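PDB 3V68: DUF2666 domain-containing protein from Pyrococcus furiosus, which is of unknown function as a DUF2666 family member but probably binds double-stranded DNA. Local coordinates for residues Gly46-Lys51 and Pro159-Ala164; Ala168-Glu172 and Asp238-Lys242; Tyr132-Asn138 and Lys150-Ile154. One frame throughout, in Å; residues are numbered along the deposited sequence.

Contact 1. Residues Gly46-Lys51 and Pro159-Ala164; sequences GYLGEK and PLLDIA
The first turn of helix 160-181, with P159 at its N-cap position, meets the loop that follows helix 26-43. Residues 46-47 close a 3-10 segment, and the chain then turns, K51 N bonding L48 O at 3.1 Å. CA atoms of Y47 and L160 lie 4.9 Å apart, those of L48 and L161 5.6 Å. Amides at a helix start lack i-4 acceptors; here one carboxylate, from a residue remote in sequence, accepts from two amides of the first turn. E50 (m, t) bonds L160 N through OE2 and L161 N through OE1, both at 3.0 Å, with N-H...O angles of 153° and 147°. The next two amides turn to P159 O, from D162 N at 3.0 Å and weakly from I163 N at 3.4 Å. I163 CG2 lies over one face of the Y47 (m) ring, 3.6 Å from its centroid and 11° off the normal, a CH-pi contact; Y47 OH is satisfied by H12. L48 CD2 reaches L161 CD1 (3.8 Å) and A164 CB (3.7 Å). K51 NZ leads away to E88, Y247 and M87 O. Around this junction, L48 packs on helix 91-110, L161 on helix 241-248, and I163 on strand 146-153.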
loop_
_atom_site.group_PDB
_atom_site.type_symbol
_atom_site.label_atom_id
_atom_site.label_comp_id
_atom_site.label_asym_id
_atom_site.label_seq_id
_atom_site.Cartn_x
_atom_site.Cartn_y
_atom_site.Cartn_z
ATOM N N GLY A 46 8.489 -6.334 6.297
ATOM C CA GLY A 46 9.586 -7.289 6.483
ATOM C C GLY A 46 10.871 -6.937 5.753
ATOM O O GLY A 46 11.911 -7.569 5.974
ATOM N N TYR A 47 10.802 -5.931 4.883
ATOM C CA TYR A 47 11.953 -5.487 4.101
ATOM C C TYR A 47 12.440 -4.096 4.509
ATOM O O TYR A 47 13.299 -3.513 3.842
ATOM C CB TYR A 47 11.627 -5.525 2.602
ATOM C CG TYR A 47 11.513 -6.928 2.059
ATOM C CD1 TYR A 47 12.654 -7.671 1.759
ATOM C CD2 TYR A 47 10.269 -7.515 1.858
ATOM C CE1 TYR A 47 12.556 -8.968 1.274
ATOM C CE2 TYR A 47 10.157 -8.807 1.373
ATOM C CZ TYR A 47 11.303 -9.526 1.084
ATOM O OH TYR A 47 11.186 -10.806 0.601
ATOM N N LEU A 48 11.894 -3.573 5.606
ATOM C CA LEU A 48 12.243 -2.224 6.072
ATOM C C LEU A 48 13.202 -2.221 7.262
ATOM O O LEU A 48 13.613 -1.154 7.724
ATOM C CB LEU A 48 10.975 -1.434 6.417
ATOM C CG LEU A 48 9.998 -1.104 5.280
ATOM C CD1 LEU A 48 8.734 -0.477 5.854
ATOM C CD2 LEU A 48 10.623 -0.188 4.239
ATOM N N GLY A 49 13.566 -3.413 7.732
ATOM C CA GLY A 49 14.317 -3.591 8.980
ATOM C C GLY A 49 15.709 -2.985 9.082
ATOM O O GLY A 49 16.215 -2.786 10.192
ATOM N N GLU A 50 16.332 -2.697 7.939
ATOM C CA GLU A 50 17.649 -2.049 7.912
ATOM C C GLU A 50 17.565 -0.604 8.413
ATOM O O GLU A 50 18.534 -0.081 8.973
ATOM C CB GLU A 50 18.252 -2.075 6.496
ATOM C CG GLU A 50 18.516 -3.477 5.923
ATOM C CD GLU A 50 18.547 -3.531 4.390
ATOM O OE1 GLU A 50 17.956 -2.648 3.722
ATOM O OE2 GLU A 50 19.155 -4.479 3.845
ATOM N N LYS A 51 16.404 0.026 8.225
ATOM C CA LYS A 51 16.226 1.455 8.500
ATOM C C LYS A 51 15.117 1.778 9.503
ATOM O O LYS A 51 15.087 2.874 10.068
ATOM C CB LYS A 51 15.961 2.221 7.195
ATOM C CG LYS A 51 17.067 2.134 6.133
ATOM C CD LYS A 51 18.429 2.548 6.672
ATOM C CE LYS A 51 18.426 3.973 7.206
ATOM N NZ LYS A 51 19.805 4.421 7.538
ATOM N N PRO A 159 20.013 -5.080 -1.266
ATOM C CA PRO A 159 19.495 -4.352 -0.106
ATOM C C PRO A 159 18.017 -4.660 0.099
ATOM O O PRO A 159 17.237 -4.617 -0.862
ATOM C CB PRO A 159 19.677 -2.881 -0.497
ATOM C CG PRO A 159 20.692 -2.886 -1.592
ATOM C CD PRO A 159 20.486 -4.170 -2.323
ATOM N N LEU A 160 17.643 -4.993 1.331
ATOM C CA LEU A 160 16.250 -5.282 1.661
ATOM C C LEU A 160 15.346 -4.104 1.341
ATOM O O LEU A 160 14.230 -4.284 0.856
ATOM C CB LEU A 160 16.104 -5.687 3.132
ATOM C CG LEU A 160 15.910 -7.176 3.462
ATOM C CD1 LEU A 160 16.704 -8.112 2.550
ATOM C CD2 LEU A 160 16.212 -7.453 4.928
ATOM N N LEU A 161 15.845 -2.897 1.595
ATOM C CA LEU A 161 15.093 -1.678 1.324
ATOM C C LEU A 161 14.764 -1.517 -0.160
ATOM O O LEU A 161 13.774 -0.876 -0.509
ATOM C CB LEU A 161 15.843 -0.444 1.843
ATOM C CG LEU A 161 14.958 0.758 2.180
ATOM C CD1 LEU A 161 14.244 0.549 3.499
ATOM C CD2 LEU A 161 15.773 2.034 2.224
ATOM N N ASP A 162 15.586 -2.103 -1.027
ATOM C CA ASP A 162 15.324 -2.034 -2.458
ATOM C C ASP A 162 14.184 -2.958 -2.864
ATOM O O ASP A 162 13.400 -2.629 -3.758
ATOM C CB ASP A 162 16.570 -2.337 -3.282
ATOM C CG ASP A 162 16.410 -1.907 -4.723
ATOM O OD1 ASP A 162 15.767 -0.858 -4.949
ATOM O OD2 ASP A 162 16.905 -2.620 -5.619
ATOM N N ILE A 163 14.099 -4.105 -2.198
ATOM C CA ILE A 163 12.965 -5.007 -2.365
ATOM C C ILE A 163 11.698 -4.301 -1.881
ATOM O O ILE A 163 10.668 -4.333 -2.556
ATOM C CB ILE A 163 13.183 -6.353 -1.637
ATOM C CG1 ILE A 163 14.468 -7.023 -2.143
ATOM C CG2 ILE A 163 11.982 -7.272 -1.837
ATOM C CD1 ILE A 163 14.931 -8.190 -1.300
ATOM N N ALA A 164 11.796 -3.633 -0.731
ATOM C CA ALA A 164 10.693 -2.818 -0.221
ATOM C C ALA A 164 10.232 -1.791 -1.252
ATOM O O ALA A 164 9.031 -1.604 -1.446
ATOM C CB ALA A 164 11.090 -2.123 1.070
#

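Contact 2. Residues Ala168-Glu172 and Asp238-Lys242; sequences ASINE and DVPSK
One helical turn, A168-E172 within helix 160-181, faces an extended run, D238-P240, that leads into the start of helix 241-248. Phi/psi stay near -62/-41 throughout A168-E172, and E172 N bonds A168 O at 3.0 Å; D238, V239 and P240 keep psi between 108° and 125° before S241 and K242 turn helical. The register is set by A168 and S241, CA atoms 5.0 Å apart, and by N171 and D238 at 7.3 Å. E172 leaves its helix sideways, but chi1 m and chi2 t (-75°, 161°) carry the carboxylate across. S241, with chi1 p (71°), donates from OG to E172 OE1 at 2.6 Å, while S241 N donates to E172 OE2 at 2.9 Å and 169°. Water 3 extends this pairing, donating to E172 OE2 (2.7 Å) and accepting from K242 N (3.0 Å). The CA-to-CB bond of N171 (t) points toward D238-K242; N171 OD1 lies 3.1 Å from D238 OD1, two acceptors that do not bond, while N171 ND2 bonds weakly to S37. Water 2 accepts from V239 N at 3.0 Å and reaches N171 OD1 only weakly, at 3.4 Å. D238 (m) instead pairs with R107 and R227. A168 and S241, both small, sit at the closest CA approach; A168 CB lies 3.8 Å from S241 CB and 3.9 Å from V239 CG1, and V239 (t) also packs on helix 91-110. With the contact's centre about 6 Å from the centre of the chain, this is buried helix-to-loop packing in which a glutamate accepts from the amide and hydroxyl of S241, where the chain enters helix 241-248.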
loop_
_atom_site.group_PDB
_atom_site.type_symbol
_atom_site.label_atom_id
_atom_site.label_comp_id
_atom_site.label_asym_id
_atom_site.label_seq_id
_atom_site.Cartn_x
_atom_site.Cartn_y
_atom_site.Cartn_z
ATOM N N ALA A 168 6.622 -1.646 -3.070
ATOM C CA ALA A 168 5.826 -0.422 -2.975
ATOM C C ALA A 168 5.429 0.108 -4.354
ATOM O O ALA A 168 4.295 0.563 -4.546
ATOM C CB ALA A 168 6.577 0.648 -2.175
ATOM N N SER A 169 6.365 0.041 -5.300
ATOM C CA SER A 169 6.123 0.455 -6.682
ATOM C C SER A 169 5.066 -0.419 -7.355
ATOM O O SER A 169 4.202 0.086 -8.070
ATOM C CB SER A 169 7.424 0.426 -7.489
ATOM O OG SER A 169 7.240 1.037 -8.757
ATOM N N ILE A 170 5.134 -1.728 -7.113
ATOM C CA ILE A 170 4.135 -2.658 -7.640
ATOM C C ILE A 170 2.763 -2.350 -7.043
ATOM O O ILE A 170 1.758 -2.334 -7.756
ATOM C CB ILE A 170 4.538 -4.126 -7.387
ATOM C CG1 ILE A 170 5.723 -4.494 -8.283
ATOM C CG2 ILE A 170 3.356 -5.076 -7.640
ATOM C CD1 ILE A 170 6.455 -5.754 -7.870
ATOM N N ASN A 171 2.727 -2.067 -5.742
ATOM C CA ASN A 171 1.481 -1.694 -5.095
ATOM C C ASN A 171 0.880 -0.448 -5.740
ATOM O O ASN A 171 -0.324 -0.385 -5.977
ATOM C CB ASN A 171 1.701 -1.462 -3.599
ATOM C CG ASN A 171 0.415 -1.142 -2.867
ATOM O OD1 ASN A 171 0.286 -0.083 -2.235
ATOM N ND2 ASN A 171 -0.542 -2.051 -2.941
ATOM N N GLU A 172 1.730 0.533 -6.033
ATOM C CA GLU A 172 1.280 1.766 -6.674
ATOM C C GLU A 172 0.663 1.503 -8.039
ATOM O O GLU A 172 -0.362 2.082 -8.373
ATOM C CB GLU A 172 2.422 2.778 -6.757
ATOM C CG GLU A 172 2.708 3.419 -5.411
ATOM C CD GLU A 172 4.071 4.067 -5.331
ATOM O OE1 GLU A 172 4.919 3.810 -6.216
ATOM O OE2 GLU A 172 4.286 4.831 -4.363
ATOM N N ASP A 238 -0.861 3.380 1.429
ATOM C CA ASP A 238 0.033 2.820 0.415
ATOM C C ASP A 238 1.412 3.455 0.605
ATOM O O ASP A 238 1.539 4.680 0.576
ATOM C CB ASP A 238 -0.516 3.074 -1.003
ATOM C CG ASP A 238 -1.917 2.494 -1.212
ATOM O OD1 ASP A 238 -2.143 1.322 -0.830
ATOM O OD2 ASP A 238 -2.797 3.205 -1.764
ATOM N N VAL A 239 2.432 2.624 0.829
ATOM C CA VAL A 239 3.813 3.098 1.030
ATOM C C VAL A 239 4.308 3.871 -0.202
ATOM O O VAL A 239 4.254 3.351 -1.315
ATOM C CB VAL A 239 4.784 1.925 1.345
ATOM C CG1 VAL A 239 6.240 2.393 1.312
ATOM C CG2 VAL A 239 4.445 1.291 2.694
ATOM N N PRO A 240 4.771 5.125 -0.009
ATOM C CA PRO A 240 5.273 5.891 -1.150
ATOM C C PRO A 240 6.649 5.397 -1.606
ATOM O O PRO A 240 7.656 5.604 -0.912
ATOM C CB PRO A 240 5.327 7.326 -0.609
ATOM C CG PRO A 240 5.517 7.170 0.856
ATOM C CD PRO A 240 4.789 5.911 1.240
ATOM N N SER A 241 6.686 4.735 -2.762
ATOM C CA SER A 241 7.927 4.143 -3.260
ATOM C C SER A 241 8.991 5.212 -3.501
ATOM O O SER A 241 10.177 4.951 -3.318
ATOM C CB SER A 241 7.689 3.345 -4.547
ATOM O OG SER A 241 7.413 4.211 -5.634
ATOM N N LYS A 242 8.557 6.406 -3.898
ATOM C CA LYS A 242 9.489 7.498 -4.187
ATOM C C LYS A 242 10.349 7.863 -2.974
ATOM O O LYS A 242 11.506 8.240 -3.131
ATOM C CB LYS A 242 8.779 8.724 -4.784
ATOM C CG LYS A 242 7.848 9.507 -3.861
ATOM C CD LYS A 242 7.303 10.729 -4.589
ATOM C CE LYS A 242 6.612 11.704 -3.652
ATOM N NZ LYS A 242 6.245 12.965 -4.362
HETATM O O HOH W 1 2.660 1.484 -2.382
HETATM O O HOH W 2 1.651 -0.248 0.929
HETATM O O HOH W 3 5.807 7.035 -4.886
#

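Contact 3. Residues Tyr132-Asn138 and Lys150-Ile154; sequences YEEDHIN and KRMII
Three backbone hydrogen bonds join the open end of the antiparallel beta hairpin formed by strands 136-143 and 146-153. I154 N donates to D135 O at 2.7 Å and 178°, while I137 N to M152 O and M152 N to I137 O, each 3.0 Å, define the hydrogen-bonded pair I137-M152 (CA-CA 5.6 Å). Its neighbours H136-I153 and N138-R151 are non-hydrogen-bonded pairs with CA-CA distances of 4.3 Å. The axes of 136-138 and 150-153 approach to 4.7 Å, their N-to-C directions at 165°. H136, chi1 p, folds ND1 back to E134 O (2.9 Å), its NE2 being held by T9. Water 4 donates to D135 OD2 (3.0 Å) and I154 O (3.2 Å); D135 OD1 pairs with K11. I137 and M152 share the sheet face covered by helix 160-181, where I137 CG1 meets I154 CD1 at 3.9 Å. On the face bearing H136, N138, R151 and I153, E134 CG approaches I153 CG2 at 3.6 Å, and I153 CD1 lies over the Y132 ring, 4.3 Å from Y132 CG.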
loop_
_atom_site.group_PDB
_atom_site.type_symbol
_atom_site.label_atom_id
_atom_site.label_comp_id
_atom_site.label_asym_id
_atom_site.label_seq_id
_atom_site.Cartn_x
_atom_site.Cartn_y
_atom_site.Cartn_z
ATOM N N TYR A 132 11.259 -17.425 -12.462
ATOM C CA TYR A 132 12.713 -17.517 -12.364
ATOM C C TYR A 132 13.116 -18.515 -11.289
ATOM O O TYR A 132 12.434 -18.655 -10.273
ATOM C CB TYR A 132 13.315 -16.142 -12.068
ATOM C CG TYR A 132 12.947 -15.096 -13.097
ATOM C CD1 TYR A 132 13.709 -14.932 -14.253
ATOM C CD2 TYR A 132 11.830 -14.275 -12.920
ATOM C CE1 TYR A 132 13.372 -13.976 -15.206
ATOM C CE2 TYR A 132 11.483 -13.319 -13.869
ATOM C CZ TYR A 132 12.259 -13.174 -15.009
ATOM O OH TYR A 132 11.927 -12.231 -15.952
ATOM N N GLU A 133 14.225 -19.210 -11.525
ATOM C CA GLU A 133 14.730 -20.205 -10.579
ATOM C C GLU A 133 15.378 -19.552 -9.363
ATOM O O GLU A 133 15.290 -20.067 -8.251
ATOM C CB GLU A 133 15.719 -21.147 -11.263
ATOM C CG GLU A 133 15.089 -22.045 -12.320
ATOM C CD GLU A 133 16.034 -23.120 -12.815
ATOM O OE1 GLU A 133 16.279 -23.179 -14.040
ATOM O OE2 GLU A 133 16.535 -23.905 -11.982
ATOM N N GLU A 134 16.036 -18.422 -9.586
ATOM C CA GLU A 134 16.636 -17.663 -8.498
ATOM C C GLU A 134 15.562 -16.904 -7.734
ATOM O O GLU A 134 14.467 -16.672 -8.257
ATOM C CB GLU A 134 17.704 -16.694 -9.019
ATOM C CG GLU A 134 17.342 -15.970 -10.310
ATOM C CD GLU A 134 17.701 -16.756 -11.558
ATOM O OE1 GLU A 134 18.874 -17.165 -11.694
ATOM O OE2 GLU A 134 16.808 -16.958 -12.408
ATOM N N ASP A 135 15.881 -16.533 -6.496
ATOM C CA ASP A 135 15.036 -15.644 -5.707
ATOM C C ASP A 135 14.757 -14.376 -6.508
ATOM O O ASP A 135 15.642 -13.864 -7.197
ATOM C CB ASP A 135 15.713 -15.294 -4.375
ATOM C CG ASP A 135 15.589 -16.400 -3.334
ATOM O OD1 ASP A 135 14.995 -17.463 -3.624
ATOM O OD2 ASP A 135 16.098 -16.201 -2.210
ATOM N N HIS A 136 13.526 -13.879 -6.426
ATOM C CA HIS A 136 13.099 -12.761 -7.266
ATOM C C HIS A 136 11.752 -12.192 -6.836
ATOM O O HIS A 136 11.006 -12.818 -6.083
ATOM C CB HIS A 136 12.968 -13.215 -8.725
ATOM C CG HIS A 136 11.821 -14.149 -8.953
ATOM N ND1 HIS A 136 11.907 -15.501 -8.702
ATOM C CD2 HIS A 136 10.549 -13.919 -9.357
ATOM C CE1 HIS A 136 10.744 -16.070 -8.971
ATOM N NE2 HIS A 136 9.900 -15.131 -9.363
ATOM N N ILE A 137 11.462 -10.997 -7.343
ATOM C CA ILE A 137 10.115 -10.444 -7.379
ATOM C C ILE A 137 9.804 -10.202 -8.852
ATOM O O ILE A 137 10.644 -9.680 -9.583
ATOM C CB ILE A 137 10.019 -9.092 -6.622
ATOM C CG1 ILE A 137 10.640 -9.182 -5.213
ATOM C CG2 ILE A 137 8.568 -8.579 -6.599
ATOM C CD1 ILE A 137 9.924 -10.103 -4.239
ATOM N N ASN A 138 8.607 -10.583 -9.290
ATOM C CA ASN A 138 8.218 -10.406 -10.688
ATOM C C ASN A 138 6.758 -9.988 -10.866
ATOM O O ASN A 138 5.846 -10.783 -10.624
ATOM C CB ASN A 138 8.525 -11.685 -11.487
ATOM C CG ASN A 138 7.836 -11.717 -12.840
ATOM O OD1 ASN A 138 7.781 -10.714 -13.553
ATOM N ND2 ASN A 138 7.294 -12.880 -13.195
ATOM N N LYS A 150 7.944 -4.815 -13.602
ATOM C CA LYS A 150 8.605 -4.446 -12.356
ATOM C C LYS A 150 9.131 -5.715 -11.712
ATOM O O LYS A 150 8.393 -6.458 -11.051
ATOM C CB LYS A 150 7.651 -3.671 -11.437
ATOM C CG LYS A 150 7.361 -2.255 -11.936
ATOM C CD LYS A 150 6.355 -1.498 -11.078
ATOM C CE LYS A 150 6.178 -0.074 -11.611
ATOM N NZ LYS A 150 5.292 0.773 -10.761
ATOM N N ARG A 151 10.410 -5.985 -11.947
ATOM C CA ARG A 151 11.011 -7.222 -11.474
ATOM C C ARG A 151 12.497 -7.086 -11.165
ATOM O O ARG A 151 13.167 -6.169 -11.652
ATOM C CB ARG A 151 10.764 -8.363 -12.473
ATOM C CG ARG A 151 11.370 -8.151 -13.841
ATOM C CD ARG A 151 10.795 -9.118 -14.865
ATOM N NE ARG A 151 11.327 -8.851 -16.199
ATOM C CZ ARG A 151 10.736 -9.200 -17.340
ATOM N NH1 ARG A 151 9.564 -9.829 -17.331
ATOM N NH2 ARG A 151 11.313 -8.903 -18.498
ATOM N N MET A 152 12.992 -7.990 -10.332
ATOM C CA MET A 152 14.426 -8.121 -10.101
ATOM C C MET A 152 14.778 -9.452 -9.460
ATOM O O MET A 152 13.953 -10.071 -8.782
ATOM C CB MET A 152 14.979 -6.961 -9.265
ATOM C CG MET A 152 14.539 -6.951 -7.831
ATOM S SD MET A 152 15.172 -5.511 -6.961
ATOM C CE MET A 152 14.151 -5.619 -5.511
ATOM N N ILE A 153 16.011 -9.880 -9.701
ATOM C CA ILE A 153 16.597 -11.033 -9.039
ATOM C C ILE A 153 17.073 -10.607 -7.652
ATOM O O ILE A 153 17.594 -9.502 -7.484
ATOM C CB ILE A 153 17.797 -11.584 -9.862
ATOM C CG1 ILE A 153 17.383 -11.905 -11.310
ATOM C CG2 ILE A 153 18.464 -12.775 -9.166
ATOM C CD1 ILE A 153 16.155 -12.803 -11.468
ATOM N N ILE A 154 16.884 -11.481 -6.666
ATOM C CA ILE A 154 17.341 -11.222 -5.302
ATOM C C ILE A 154 18.608 -12.022 -4.990
ATOM O O ILE A 154 18.617 -13.256 -5.081
ATOM C CB ILE A 154 16.235 -11.502 -4.250
ATOM C CG1 ILE A 154 15.022 -10.591 -4.489
ATOM C CG2 ILE A 154 16.774 -11.308 -2.832
ATOM C CD1 ILE A 154 13.785 -10.964 -3.687
HETATM O O HOH W 4 18.667 -14.578 -2.115
#

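Overall arrangement
Along the chain, contact 1 opens at 46-51, the hairpin of contact 3 forms within its span, contact 1 closes at 159-164, its segments 108 residues apart at their closest ends, and contact 2 then opens. Contacts 1 and 2 share helix 160-181, their centres about 13 Å apart. The centre of contact 3 lies about 15 Å from that of contact 1 and 18 Å from that of contact 2, yet it touches both: M152 CE is 3.4 Å from I163 CA, and I170 CD1 3.8 Å from I137 CG2. Helix 160-181 packs on the four-stranded sheet through I163 and I170, and meets 46-51 and 238-242 through residues such as L161, A168 and E172. Contact 1 is one place where the two DUF2666 ranges meet, along with the shared sheet.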